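Local structure of fiber protein (Raptor siadenovirus a, 5FJL) at residues A[64-69]-A[166-171]; A[83-88]-A[160-165]; A[99-104]-A[143-148]; A[112-117]-A[133-138]. The protein forms the trimeric head domain of the viral fibre, the part that probably attaches the virion to a host-cell receptor. All blocks are in the same frame, centred on the assembly; numbering follows the deposited sequence.

Interaction 1: residues A[64-69]-A[166-171]; sequences ITILGN and VHPFLS
With CG set beside its own backbone N and away from the carbonyl carbon (chi1 -64°), Phe169 brings its ring edge to Thr65 O, while Ile64 CG1 lies beside the backbone N (chi1 -55°), which leaves CG2 anti to that N and against Pro168. The two backbones run antiparallel, and Thr65 and Phe169 form a hydrogen-bonded pair: Thr65 N to Phe169 O spans 2.8 Å and Phe169 N to Thr65 O 2.9 Å. The phenyl edge turns to the same carbonyl, Thr65 O lying in the ring plane 3.6 Å from Phe169 CD2. Farther along the ring, Leu67 CD1 reaches Phe169 CE2 at 4.0 Å. This face continues into the core, where the Phe169 ring meets that of Phe136 edge to face. On the other face the contacts are aliphatic. Pro168 CB rests 3.7 Å from Ile64 CG2, the two side chains lying alongside each other and pointing the same way; Ile66, in one of its two conformers, also brings CD1 to the proline ring. That side looks toward the subunit interface: Pro168 packs on Ala113 of the second subunit, and His167 ND1 is hydrogen-bonded to Pro114 O of that subunit. A water joins the strands beside Thr65 and Ser171, giving hydrogen bonds to Phe169 O and to Ser171 OG and sharing a third, at 2.7 Å, with Thr65 OG1. Phe169 O therefore takes both a backbone N-H and a water proton. The chemistry thus divides by face: a solvent molecule meets the polar groups beside Thr65, whereas the proline and isoleucine side chains meet by apolar contact alone.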
loop_
_atom_site.group_PDB
_atom_site.type_symbol
_atom_site.label_atom_id
_atom_site.label_comp_id
_atom_site.label_asym_id
_atom_site.label_seq_id
_atom_site.Cartn_x
_atom_site.Cartn_y
_atom_site.Cartn_z
ATOM N N ILE A 64 -8.644 3.602 -12.820
ATOM C CA ILE A 64 -8.226 2.493 -11.956
ATOM C C ILE A 64 -7.959 1.320 -12.861
ATOM O O ILE A 64 -8.830 0.895 -13.625
ATOM C CB ILE A 64 -9.269 2.171 -10.880
ATOM C CG1 ILE A 64 -9.532 3.481 -10.122
ATOM C CG2 ILE A 64 -8.782 1.004 -10.001
ATOM C CD1 ILE A 64 -10.242 3.418 -8.805
ATOM N N THR A 65 -6.753 0.772 -12.791
ATOM C CA THR A 65 -6.332 -0.338 -13.639
ATOM C C THR A 65 -6.047 -1.563 -12.814
ATOM O O THR A 65 -5.317 -1.487 -11.798
ATOM C CB THR A 65 -5.099 0.039 -14.492
ATOM O OG1 THR A 65 -5.403 1.220 -15.256
ATOM C CG2 THR A 65 -4.664 -1.098 -15.412
ATOM N N ILE A 66 -6.588 -2.695 -13.247
ATOM C CA ILE A 66 -6.386 -4.001 -12.633
ATOM C C ILE A 66 -5.633 -4.858 -13.638
ATOM O O ILE A 66 -5.845 -4.712 -14.839
ATOM C CB ILE A 66 -7.713 -4.722 -12.351
ATOM C CG1 ILE A 66 -8.578 -3.914 -11.402
ATOM C CG2 ILE A 66 -7.458 -6.078 -11.718
ATOM C CD1 ILE A 66 -8.008 -3.871 -10.015
ATOM N N LEU A 67 -4.740 -5.720 -13.174
ATOM C CA LEU A 67 -4.116 -6.716 -14.035
ATOM C C LEU A 67 -4.924 -8.012 -14.004
ATOM O O LEU A 67 -5.433 -8.412 -12.963
ATOM C CB LEU A 67 -2.681 -6.969 -13.574
ATOM C CG LEU A 67 -1.848 -5.683 -13.474
ATOM C CD1 LEU A 67 -0.425 -6.073 -13.080
ATOM C CD2 LEU A 67 -1.884 -4.887 -14.784
ATOM N N GLY A 68 -5.024 -8.675 -15.137
ATOM C CA GLY A 68 -5.868 -9.853 -15.266
ATOM C C GLY A 68 -5.173 -11.144 -14.993
ATOM O O GLY A 68 -3.953 -11.206 -14.895
ATOM N N ASN A 69 -5.972 -12.211 -14.861
ATOM C CA ASN A 69 -5.460 -13.607 -14.968
ATOM C C ASN A 69 -4.600 -14.067 -13.803
ATOM O O ASN A 69 -3.694 -14.875 -13.962
ATOM C CB ASN A 69 -4.671 -13.836 -16.268
ATOM C CG ASN A 69 -5.435 -13.399 -17.486
ATOM O OD1 ASN A 69 -5.016 -12.488 -18.196
ATOM N ND2 ASN A 69 -6.591 -14.018 -17.710
ATOM N N VAL A 166 -1.724 -7.374 -5.636
ATOM C CA VAL A 166 -1.308 -5.967 -5.779
ATOM C C VAL A 166 -2.547 -5.083 -5.669
ATOM O O VAL A 166 -3.632 -5.397 -6.148
ATOM C CB VAL A 166 -0.491 -5.733 -7.079
ATOM C CG1 VAL A 166 -1.242 -6.187 -8.307
ATOM C CG2 VAL A 166 -0.034 -4.298 -7.216
ATOM N N HIS A 167 -2.382 -3.959 -4.991
ATOM C CA HIS A 167 -3.468 -2.979 -4.894
ATOM C C HIS A 167 -3.713 -2.388 -6.295
ATOM O O HIS A 167 -2.763 -2.210 -7.062
ATOM C CB HIS A 167 -3.097 -1.869 -3.899
ATOM C CG HIS A 167 -4.225 -0.934 -3.587
ATOM N ND1 HIS A 167 -5.261 -1.272 -2.745
ATOM C CD2 HIS A 167 -4.520 0.292 -4.061
ATOM C CE1 HIS A 167 -6.133 -0.287 -2.697
ATOM N NE2 HIS A 167 -5.696 0.687 -3.475
ATOM N N PRO A 168 -4.963 -2.044 -6.632
ATOM C CA PRO A 168 -5.202 -1.519 -7.965
ATOM C C PRO A 168 -4.353 -0.284 -8.275
ATOM O O PRO A 168 -3.973 0.483 -7.388
ATOM C CB PRO A 168 -6.693 -1.168 -7.924
ATOM C CG PRO A 168 -7.264 -2.166 -6.973
ATOM C CD PRO A 168 -6.215 -2.256 -5.889
ATOM N N PHE A 169 -4.097 -0.069 -9.562
ATOM C CA PHE A 169 -3.280 1.044 -10.002
ATOM C C PHE A 169 -4.110 2.286 -10.303
ATOM O O PHE A 169 -5.072 2.185 -11.074
ATOM C CB PHE A 169 -2.455 0.666 -11.231
ATOM C CG PHE A 169 -1.457 -0.405 -10.995
ATOM C CD1 PHE A 169 -0.202 -0.093 -10.503
ATOM C CD2 PHE A 169 -1.771 -1.735 -11.184
ATOM C CE1 PHE A 169 0.739 -1.061 -10.276
ATOM C CE2 PHE A 169 -0.843 -2.753 -10.915
ATOM C CZ PHE A 169 0.435 -2.399 -10.453
ATOM N N LEU A 170 -3.758 3.426 -9.722
ATOM C CA LEU A 170 -4.477 4.666 -9.920
ATOM C C LEU A 170 -3.706 5.555 -10.886
ATOM O O LEU A 170 -2.463 5.640 -10.837
ATOM C CB LEU A 170 -4.692 5.407 -8.591
ATOM C CG LEU A 170 -5.891 5.020 -7.740
ATOM C CD1 LEU A 170 -6.068 3.545 -7.521
ATOM C CD2 LEU A 170 -5.838 5.791 -6.416
ATOM N N SER A 171 -4.471 6.230 -11.756
ATOM C CA SER A 171 -3.915 7.268 -12.633
ATOM C C SER A 171 -4.843 8.476 -12.556
ATOM O O SER A 171 -6.051 8.315 -12.615
ATOM C CB SER A 171 -3.861 6.798 -14.085
ATOM O OG SER A 171 -3.197 5.554 -14.272
HETATM O O HOH W 1 -4.742 3.357 -13.802
#

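Interaction 2: residues A[83-88]-A[160-165]; sequences PLTFKG and YMHIVT
Phe86 lies alongside Met161 on the inner face of the sheet, its CD1 3.6 Å from Met161 CE. The methionine runs extended from a CG anti to the backbone N and then bends at chi3 (75°), which turns the methyl back to the ring. Ile163 CD1 meets the same phenyl farther out, 3.7 Å from Phe86 CE1, approaching at a slant. The outer face is more polar. Thr85 OG1 sits in the plane of the His162 imidazole, at its edge, and shares a short hydrogen bond of 2.7 Å with His162 ND1. Thr85 CG2 lies between two rings, 3.5 Å from His162 CE1 and 3.7 Å from Tyr160 CD1. Next along, the bent chain of Lys87 lies beside the tyrosine and brings NZ to 3.2 Å from Tyr160 OH; at the other end of the segment, Pro83 CB lies alongside His162 CB. Leu84-Ile163 and Phe86-Met161 are the hydrogen-bonded pairs, two backbone bonds each, with Phe86 N to Met161 O nearly straight at 178°. The strand holding 160-165 is flanked by 78-87 on one edge and by 115-122 on the other, where Val164 and Thr165 both face Leu118 in a classic beta bulge; Phe86 and Met161 face Ile102 of strand 99-103.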
loop_
_atom_site.group_PDB
_atom_site.type_symbol
_atom_site.label_atom_id
_atom_site.label_comp_id
_atom_site.label_asym_id
_atom_site.label_seq_id
_atom_site.Cartn_x
_atom_site.Cartn_y
_atom_site.Cartn_z
ATOM N N PRO A 83 -0.429 -16.683 -9.349
ATOM C CA PRO A 83 0.333 -15.424 -9.420
ATOM C C PRO A 83 0.508 -14.929 -10.818
ATOM O O PRO A 83 0.298 -15.686 -11.783
ATOM C CB PRO A 83 1.675 -15.827 -8.845
ATOM C CG PRO A 83 1.851 -17.197 -9.354
ATOM C CD PRO A 83 0.482 -17.826 -9.205
ATOM N N LEU A 84 0.893 -13.673 -10.971
ATOM C CA LEU A 84 1.404 -13.200 -12.222
ATOM C C LEU A 84 2.925 -13.371 -12.178
ATOM O O LEU A 84 3.595 -12.769 -11.324
ATOM C CB LEU A 84 1.034 -11.734 -12.413
ATOM C CG LEU A 84 1.217 -11.153 -13.775
ATOM C CD1 LEU A 84 0.331 -11.893 -14.785
ATOM C CD2 LEU A 84 0.797 -9.688 -13.667
ATOM N N THR A 85 3.475 -14.161 -13.094
ATOM C CA THR A 85 4.869 -14.582 -13.023
ATOM C C THR A 85 5.698 -13.949 -14.124
ATOM O O THR A 85 5.338 -13.963 -15.311
ATOM C CB THR A 85 4.956 -16.113 -13.110
ATOM O OG1 THR A 85 4.279 -16.670 -11.970
ATOM C CG2 THR A 85 6.396 -16.629 -13.161
ATOM N N PHE A 86 6.811 -13.372 -13.701
ATOM C CA PHE A 86 7.838 -12.835 -14.594
ATOM C C PHE A 86 9.095 -13.676 -14.458
ATOM O O PHE A 86 9.428 -14.148 -13.361
ATOM C CB PHE A 86 8.167 -11.383 -14.249
ATOM C CG PHE A 86 7.016 -10.451 -14.451
ATOM C CD1 PHE A 86 5.985 -10.362 -13.530
ATOM C CD2 PHE A 86 6.893 -9.730 -15.623
ATOM C CE1 PHE A 86 4.888 -9.546 -13.753
ATOM C CE2 PHE A 86 5.820 -8.884 -15.845
ATOM C CZ PHE A 86 4.811 -8.785 -14.924
ATOM N N LYS A 87 9.822 -13.833 -15.541
ATOM C CA LYS A 87 11.101 -14.505 -15.543
ATOM C C LYS A 87 12.221 -13.504 -15.332
ATOM O O LYS A 87 12.076 -12.334 -15.695
ATOM C CB LYS A 87 11.328 -15.188 -16.906
ATOM C CG LYS A 87 10.300 -16.245 -17.229
ATOM C CD LYS A 87 10.642 -16.955 -18.549
ATOM C CE LYS A 87 11.887 -17.872 -18.454
ATOM N NZ LYS A 87 11.926 -19.072 -17.523
ATOM N N GLY A 88 13.385 -13.957 -14.867
ATOM C CA GLY A 88 14.554 -13.081 -14.876
ATOM C C GLY A 88 14.819 -12.401 -16.217
ATOM O O GLY A 88 15.218 -11.233 -16.283
ATOM N N TYR A 160 12.646 -16.076 -10.979
ATOM C CA TYR A 160 11.262 -15.680 -11.146
ATOM C C TYR A 160 10.886 -14.587 -10.169
ATOM O O TYR A 160 11.412 -14.574 -9.057
ATOM C CB TYR A 160 10.275 -16.859 -10.962
ATOM C CG TYR A 160 10.522 -17.937 -11.977
ATOM C CD1 TYR A 160 9.928 -17.860 -13.229
ATOM C CD2 TYR A 160 11.385 -18.966 -11.705
ATOM C CE1 TYR A 160 10.202 -18.820 -14.196
ATOM C CE2 TYR A 160 11.668 -19.929 -12.651
ATOM C CZ TYR A 160 11.067 -19.844 -13.887
ATOM O OH TYR A 160 11.355 -20.802 -14.879
ATOM N N MET A 161 9.949 -13.748 -10.605
ATOM C CA MET A 161 9.192 -12.898 -9.665
ATOM C C MET A 161 7.748 -13.251 -9.803
ATOM O O MET A 161 7.202 -13.093 -10.898
ATOM C CB MET A 161 9.388 -11.413 -9.963
ATOM C CG MET A 161 8.586 -10.500 -9.036
ATOM S SD MET A 161 8.648 -8.728 -9.426
ATOM C CE MET A 161 7.583 -8.668 -10.828
ATOM N N HIS A 162 7.123 -13.631 -8.704
ATOM C CA HIS A 162 5.694 -13.901 -8.689
ATOM C C HIS A 162 4.974 -12.755 -7.995
ATOM O O HIS A 162 5.278 -12.491 -6.840
ATOM C CB HIS A 162 5.383 -15.205 -7.956
ATOM C CG HIS A 162 6.104 -16.406 -8.498
ATOM N ND1 HIS A 162 5.830 -16.918 -9.746
ATOM C CD2 HIS A 162 7.077 -17.185 -7.969
ATOM C CE1 HIS A 162 6.593 -17.987 -9.945
ATOM N NE2 HIS A 162 7.362 -18.163 -8.898
ATOM N N ILE A 163 4.050 -12.110 -8.671
ATOM C CA ILE A 163 3.151 -11.140 -8.017
ATOM C C ILE A 163 1.971 -11.924 -7.457
ATOM O O ILE A 163 1.183 -12.482 -8.222
ATOM C CB ILE A 163 2.652 -10.043 -8.984
ATOM C CG1 ILE A 163 3.825 -9.340 -9.691
ATOM C CG2 ILE A 163 1.704 -9.096 -8.262
ATOM C CD1 ILE A 163 3.419 -8.246 -10.631
ATOM N N VAL A 164 1.853 -11.967 -6.149
ATOM C CA VAL A 164 0.798 -12.691 -5.475
ATOM C C VAL A 164 -0.483 -11.862 -5.420
ATOM O O VAL A 164 -1.558 -12.323 -5.791
ATOM C CB VAL A 164 1.223 -13.100 -4.072
ATOM C CG1 VAL A 164 0.056 -13.783 -3.340
ATOM C CG2 VAL A 164 2.456 -13.998 -4.120
ATOM N N THR A 165 -0.343 -10.621 -4.993
ATOM C CA THR A 165 -1.492 -9.700 -4.996
ATOM C C THR A 165 -0.935 -8.265 -5.030
ATOM O O THR A 165 0.197 -8.023 -4.644
ATOM C CB THR A 165 -2.454 -10.036 -3.849
ATOM O OG1 THR A 165 -3.786 -9.536 -4.149
ATOM C CG2 THR A 165 -1.879 -9.526 -2.613
#

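Interaction 3: residues A[99-104]-A[143-148]; sequences ELLIPL and TPFLVV
Thr143 opens the second segment with its CG2 methyl 4.0 Å from Leu104 O, while its hydroxyl turns to Asp141. Pro144 follows and packs against Leu104: Pro144 CG is 3.4 Å from Leu104 O, and Pro144 O accepts the hydrogen bond from Leu104 N at 2.8 Å. Phe145 projects on the outer face, where its ring slants across the partner strand; Phe145 CE2 comes within 3.7 Å of Pro103 CB, and CD2 lies near Leu101 CB. The ring therefore spans two alternate residues of 99-103. Leu146 points to the opposite face. Its CG stands anti to the backbone N (chi1 178°), and the branch beyond it carries CD2 alongside the isoleucine, 4.0 Å from Ile102 CD1; Leu104 CD1 approaches Leu146 CB. Leu146 and Ile102 also exchange two backbone hydrogen bonds. Val147 returns to the outer face and, in one of the two Leu101 conformers, sets CG2 3.8 Å from Leu101 CD2, the two side chains pointing the same way. Val148 ends the run facing inward, with CB 4.1 Å from Leu100 CB, and it pairs with Leu100 through both backbone hydrogen bonds. Inner side chains Ile102 and Leu146 meet Phe86, whereas the outer face is partly covered by the third subunit: Phe145 packs on Val74 and Val147 on Leu79 of that neighbour. The antiparallel pair belongs to the beta-sandwich of an adenovirus fibre head, with its inner face in the core and part of its outer face at the trimer interface.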
loop_
_atom_site.group_PDB
_atom_site.type_symbol
_atom_site.label_atom_id
_atom_site.label_comp_id
_atom_site.label_asym_id
_atom_site.label_seq_id
_atom_site.Cartn_x
_atom_site.Cartn_y
_atom_site.Cartn_z
ATOM N N GLU A 99 15.861 -1.689 -7.276
ATOM C CA GLU A 99 15.070 -1.055 -8.310
ATOM C C GLU A 99 15.134 -2.000 -9.491
ATOM O O GLU A 99 16.244 -2.342 -9.942
ATOM C CB GLU A 99 15.664 0.280 -8.801
ATOM C CG GLU A 99 15.809 1.438 -7.866
ATOM C CD GLU A 99 16.724 2.551 -8.442
ATOM O OE1 GLU A 99 17.391 2.378 -9.499
ATOM O OE2 GLU A 99 16.762 3.617 -7.819
ATOM N N LEU A 100 13.984 -2.387 -10.025
ATOM C CA LEU A 100 13.933 -3.314 -11.150
ATOM C C LEU A 100 13.073 -2.726 -12.245
ATOM O O LEU A 100 12.042 -2.095 -11.990
ATOM C CB LEU A 100 13.318 -4.631 -10.669
ATOM C CG LEU A 100 14.033 -5.355 -9.544
ATOM C CD1 LEU A 100 13.172 -6.500 -9.064
ATOM C CD2 LEU A 100 15.354 -5.882 -10.063
ATOM N N LEU A 101 13.465 -2.971 -13.501
ATOM C CA LEU A 101 12.795 -2.437 -14.679
ATOM C C LEU A 101 12.355 -3.561 -15.596
ATOM O O LEU A 101 13.167 -4.396 -15.960
ATOM C CB LEU A 101 13.743 -1.521 -15.472
ATOM C CG LEU A 101 14.277 -0.292 -14.746
ATOM C CD1 LEU A 101 15.026 0.606 -15.721
ATOM C CD2 LEU A 101 13.199 0.525 -14.090
ATOM N N ILE A 102 11.086 -3.570 -15.969
ATOM C CA ILE A 102 10.544 -4.567 -16.893
ATOM C C ILE A 102 10.072 -3.810 -18.128
ATOM O O ILE A 102 9.025 -3.181 -18.109
ATOM C CB ILE A 102 9.363 -5.327 -16.226
ATOM C CG1 ILE A 102 9.818 -6.025 -14.933
ATOM C CG2 ILE A 102 8.767 -6.324 -17.214
ATOM C CD1 ILE A 102 8.677 -6.503 -14.036
ATOM N N PRO A 103 10.836 -3.895 -19.240
ATOM C CA PRO A 103 10.400 -3.196 -20.442
ATOM C C PRO A 103 9.274 -3.960 -21.134
ATOM O O PRO A 103 9.333 -5.205 -21.190
ATOM C CB PRO A 103 11.682 -3.199 -21.319
ATOM C CG PRO A 103 12.415 -4.357 -20.853
ATOM C CD PRO A 103 12.175 -4.460 -19.361
ATOM N N LEU A 104 8.281 -3.250 -21.611
ATOM C CA LEU A 104 7.084 -3.852 -22.189
ATOM C C LEU A 104 6.915 -3.405 -23.636
ATOM O O LEU A 104 7.528 -2.420 -24.074
ATOM C CB LEU A 104 5.872 -3.467 -21.345
ATOM C CG LEU A 104 5.930 -3.935 -19.872
ATOM C CD1 LEU A 104 4.836 -3.248 -19.094
ATOM C CD2 LEU A 104 5.850 -5.432 -19.746
ATOM N N THR A 143 8.874 3.976 -24.594
ATOM C CA THR A 143 8.837 2.560 -24.198
ATOM C C THR A 143 8.039 2.448 -22.872
ATOM O O THR A 143 8.366 3.139 -21.905
ATOM C CB THR A 143 10.227 2.018 -23.955
ATOM O OG1 THR A 143 11.022 2.186 -25.147
ATOM C CG2 THR A 143 10.199 0.532 -23.565
ATOM N N PRO A 144 7.030 1.588 -22.824
ATOM C CA PRO A 144 6.345 1.282 -21.535
ATOM C C PRO A 144 7.225 0.426 -20.638
ATOM O O PRO A 144 7.878 -0.522 -21.093
ATOM C CB PRO A 144 5.082 0.507 -21.952
ATOM C CG PRO A 144 5.347 0.044 -23.340
ATOM C CD PRO A 144 6.460 0.810 -23.939
ATOM N N PHE A 145 7.225 0.759 -19.338
ATOM C CA PHE A 145 7.911 -0.022 -18.331
ATOM C C PHE A 145 6.998 -0.301 -17.139
ATOM O O PHE A 145 6.128 0.509 -16.808
ATOM C CB PHE A 145 9.105 0.744 -17.761
ATOM C CG PHE A 145 10.337 0.692 -18.626
ATOM C CD1 PHE A 145 10.489 1.601 -19.634
ATOM C CD2 PHE A 145 11.327 -0.238 -18.402
ATOM C CE1 PHE A 145 11.639 1.565 -20.428
ATOM C CE2 PHE A 145 12.471 -0.287 -19.181
ATOM C CZ PHE A 145 12.609 0.628 -20.190
ATOM N N LEU A 146 7.225 -1.452 -16.540
ATOM C CA LEU A 146 6.786 -1.709 -15.147
ATOM C C LEU A 146 8.004 -1.654 -14.260
ATOM O O LEU A 146 9.000 -2.338 -14.505
ATOM C CB LEU A 146 6.115 -3.080 -15.064
ATOM C CG LEU A 146 5.645 -3.521 -13.658
ATOM C CD1 LEU A 146 4.697 -2.513 -13.025
ATOM C CD2 LEU A 146 4.986 -4.901 -13.707
ATOM N N VAL A 147 7.963 -0.815 -13.233
ATOM C CA VAL A 147 9.081 -0.603 -12.333
ATOM C C VAL A 147 8.719 -1.188 -10.985
ATOM O O VAL A 147 7.579 -0.993 -10.530
ATOM C CB VAL A 147 9.359 0.902 -12.165
ATOM C CG1 VAL A 147 10.499 1.149 -11.186
ATOM C CG2 VAL A 147 9.621 1.536 -13.538
ATOM N N VAL A 148 9.660 -1.909 -10.382
ATOM C CA VAL A 148 9.438 -2.517 -9.069
ATOM C C VAL A 148 10.487 -1.966 -8.138
ATOM O O VAL A 148 11.688 -2.025 -8.442
ATOM C CB VAL A 148 9.545 -4.040 -9.117
ATOM C CG1 VAL A 148 9.229 -4.681 -7.769
ATOM C CG2 VAL A 148 8.630 -4.625 -10.190
#

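Interaction 4: residues A[112-117]-A[133-138]; sequences TAPSTA and MMQFLT
Thr112 OG1 holds two backbone groups at once, accepting from Phe136 N at 3.1 Å and donating to Ala113 O at 2.8 Å. Its hydroxyl fits there because it stands between the backbone N and the carbonyl carbon (chi1 74°). This lies just ahead of the beta hairpin of strands 115-122 and 127-138, and a side-chain hydroxyl stands in for a backbone acceptor here. Thr112 N also bonds to Phe136 O. From the second strand, Gln135 runs extended and lays its amide alongside Pro114; NE2 reaches a lone pair of Thr112 O at 2.9 Å, with that oxygen close to the amide plane. Gln135 OE1 has a weak hydrogen bond to Thr165 of the third subunit. Ser115 and Met134 form a hydrogen-bonded pair, exchanging two backbone bonds of 2.8 Å. Beyond them, Met133 bends at its end and brings CE to Pro114 and Thr116, slanting across both side chains, 3.9 Å from Pro114 CB and 3.8 Å from Thr116 OG1. Thr116 OG1 makes weak hydrogen bonds with its copies in both other subunits, which places this part of the hairpin at the trimer centre. On the inner face Met134 also curls back, its CE methyl 3.7 Å from Ala117 CB.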
loop_
_atom_site.group_PDB
_atom_site.type_symbol
_atom_site.label_atom_id
_atom_site.label_comp_id
_atom_site.label_asym_id
_atom_site.label_seq_id
_atom_site.Cartn_x
_atom_site.Cartn_y
_atom_site.Cartn_z
ATOM N N THR A 112 0.922 5.107 -14.267
ATOM C CA THR A 112 0.196 5.032 -12.974
ATOM C C THR A 112 1.022 5.589 -11.847
ATOM O O THR A 112 2.236 5.775 -11.926
ATOM C CB THR A 112 -0.155 3.550 -12.636
ATOM O OG1 THR A 112 1.012 2.838 -12.210
ATOM C CG2 THR A 112 -0.834 2.861 -13.809
ATOM N N ALA A 113 0.332 5.831 -10.718
ATOM C CA ALA A 113 0.980 6.017 -9.437
ATOM C C ALA A 113 1.463 4.652 -8.920
ATOM O O ALA A 113 1.082 3.599 -9.479
ATOM C CB ALA A 113 -0.049 6.622 -8.480
ATOM N N PRO A 114 2.300 4.611 -7.894
ATOM C CA PRO A 114 2.766 3.331 -7.367
ATOM C C PRO A 114 1.711 2.639 -6.541
ATOM O O PRO A 114 0.941 3.315 -5.845
ATOM C CB PRO A 114 3.948 3.694 -6.470
ATOM C CG PRO A 114 3.533 4.974 -5.938
ATOM C CD PRO A 114 2.926 5.713 -7.125
ATOM N N SER A 115 1.710 1.322 -6.585
ATOM C CA SER A 115 0.841 0.483 -5.729
ATOM C C SER A 115 1.654 -0.593 -5.052
ATOM O O SER A 115 2.687 -1.035 -5.534
ATOM C CB SER A 115 -0.291 -0.202 -6.505
ATOM O OG SER A 115 -1.267 0.750 -6.802
ATOM N N THR A 116 1.210 -0.986 -3.871
ATOM C CA THR A 116 1.866 -1.980 -3.079
ATOM C C THR A 116 1.515 -3.382 -3.566
ATOM O O THR A 116 0.336 -3.679 -3.821
ATOM C CB THR A 116 1.462 -1.900 -1.602
ATOM O OG1 THR A 116 1.589 -0.517 -1.171
ATOM C CG2 THR A 116 2.313 -2.770 -0.740
ATOM N N ALA A 117 2.532 -4.242 -3.634
ATOM C CA ALA A 117 2.346 -5.644 -4.017
ATOM C C ALA A 117 3.031 -6.550 -3.063
ATOM O O ALA A 117 4.033 -6.184 -2.481
ATOM C CB ALA A 117 2.937 -5.908 -5.383
ATOM N N MET A 133 6.777 -1.916 -3.963
ATOM C CA MET A 133 5.901 -1.005 -4.699
ATOM C C MET A 133 6.176 -1.162 -6.174
ATOM O O MET A 133 7.319 -1.417 -6.584
ATOM C CB MET A 133 6.061 0.415 -4.271
ATOM C CG MET A 133 5.660 0.616 -2.786
ATOM S SD MET A 133 5.208 2.287 -2.359
ATOM C CE MET A 133 3.478 2.227 -2.900
ATOM N N MET A 134 5.144 -1.058 -6.964
ATOM C CA MET A 134 5.313 -1.095 -8.422
ATOM C C MET A 134 4.531 -0.032 -9.094
ATOM O O MET A 134 3.525 0.455 -8.595
ATOM C CB MET A 134 5.098 -2.439 -8.951
ATOM C CG MET A 134 3.804 -3.028 -8.676
ATOM S SD MET A 134 3.671 -4.741 -9.317
ATOM C CE MET A 134 4.913 -5.706 -8.522
ATOM N N GLN A 135 5.022 0.373 -10.263
ATOM C CA GLN A 135 4.458 1.516 -10.950
ATOM C C GLN A 135 4.673 1.368 -12.444
ATOM O O GLN A 135 5.756 0.987 -12.851
ATOM C CB GLN A 135 5.191 2.783 -10.462
ATOM C CG GLN A 135 4.687 4.075 -10.969
ATOM C CD GLN A 135 5.246 5.249 -10.182
ATOM O OE1 GLN A 135 6.129 5.091 -9.328
ATOM N NE2 GLN A 135 4.657 6.381 -10.398
ATOM N N PHE A 136 3.669 1.677 -13.237
ATOM C CA PHE A 136 3.802 1.694 -14.714
ATOM C C PHE A 136 4.235 3.112 -15.096
ATOM O O PHE A 136 3.598 4.106 -14.712
ATOM C CB PHE A 136 2.495 1.326 -15.383
ATOM C CG PHE A 136 2.156 -0.129 -15.316
ATOM C CD1 PHE A 136 2.621 -1.008 -16.286
ATOM C CD2 PHE A 136 1.356 -0.636 -14.287
ATOM C CE1 PHE A 136 2.300 -2.349 -16.255
ATOM C CE2 PHE A 136 1.033 -1.966 -14.247
ATOM C CZ PHE A 136 1.480 -2.834 -15.230
ATOM N N LEU A 137 5.285 3.186 -15.894
ATOM C CA LEU A 137 5.863 4.473 -16.349
ATOM C C LEU A 137 6.154 4.359 -17.844
ATOM O O LEU A 137 6.314 3.272 -18.362
ATOM C CB LEU A 137 7.145 4.768 -15.599
ATOM C CG LEU A 137 7.061 5.009 -14.097
ATOM C CD1 LEU A 137 8.465 5.170 -13.532
ATOM C CD2 LEU A 137 6.215 6.232 -13.775
ATOM N N THR A 138 6.189 5.486 -18.531
ATOM C CA THR A 138 6.598 5.516 -19.943
ATOM C C THR A 138 7.891 6.286 -20.028
ATOM O O THR A 138 8.016 7.380 -19.498
ATOM C CB THR A 138 5.554 6.207 -20.795
ATOM O OG1 THR A 138 4.300 5.596 -20.609
ATOM C CG2 THR A 138 5.896 6.138 -22.295
#

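Strand 160-171 carries interactions 1 and 2 on successive lengths, so 62-67 and 78-87 both pair with it, and Leu67 meets Leu84 where the two contacts adjoin. Interaction 4 joins it from the other edge through strand 115-122, by Ser115 OG to Pro168 O and Ala113 N to Leu170 O, and interaction 3 extends interaction 4 through the pairing of 127-138 with 144-149. All four touch another subunit; 1 and 4 are buried, 2 and 3 partly so. Interaction 2 has a more polar outer face, the side-chain contacts of interaction 3 are aliphatic and aromatic, and interaction 4 alone adds direct side-chain-to-backbone bonds across its segments. Phe86, Met161, Ile102 and Leu146 pack interactions 2 and 3 together.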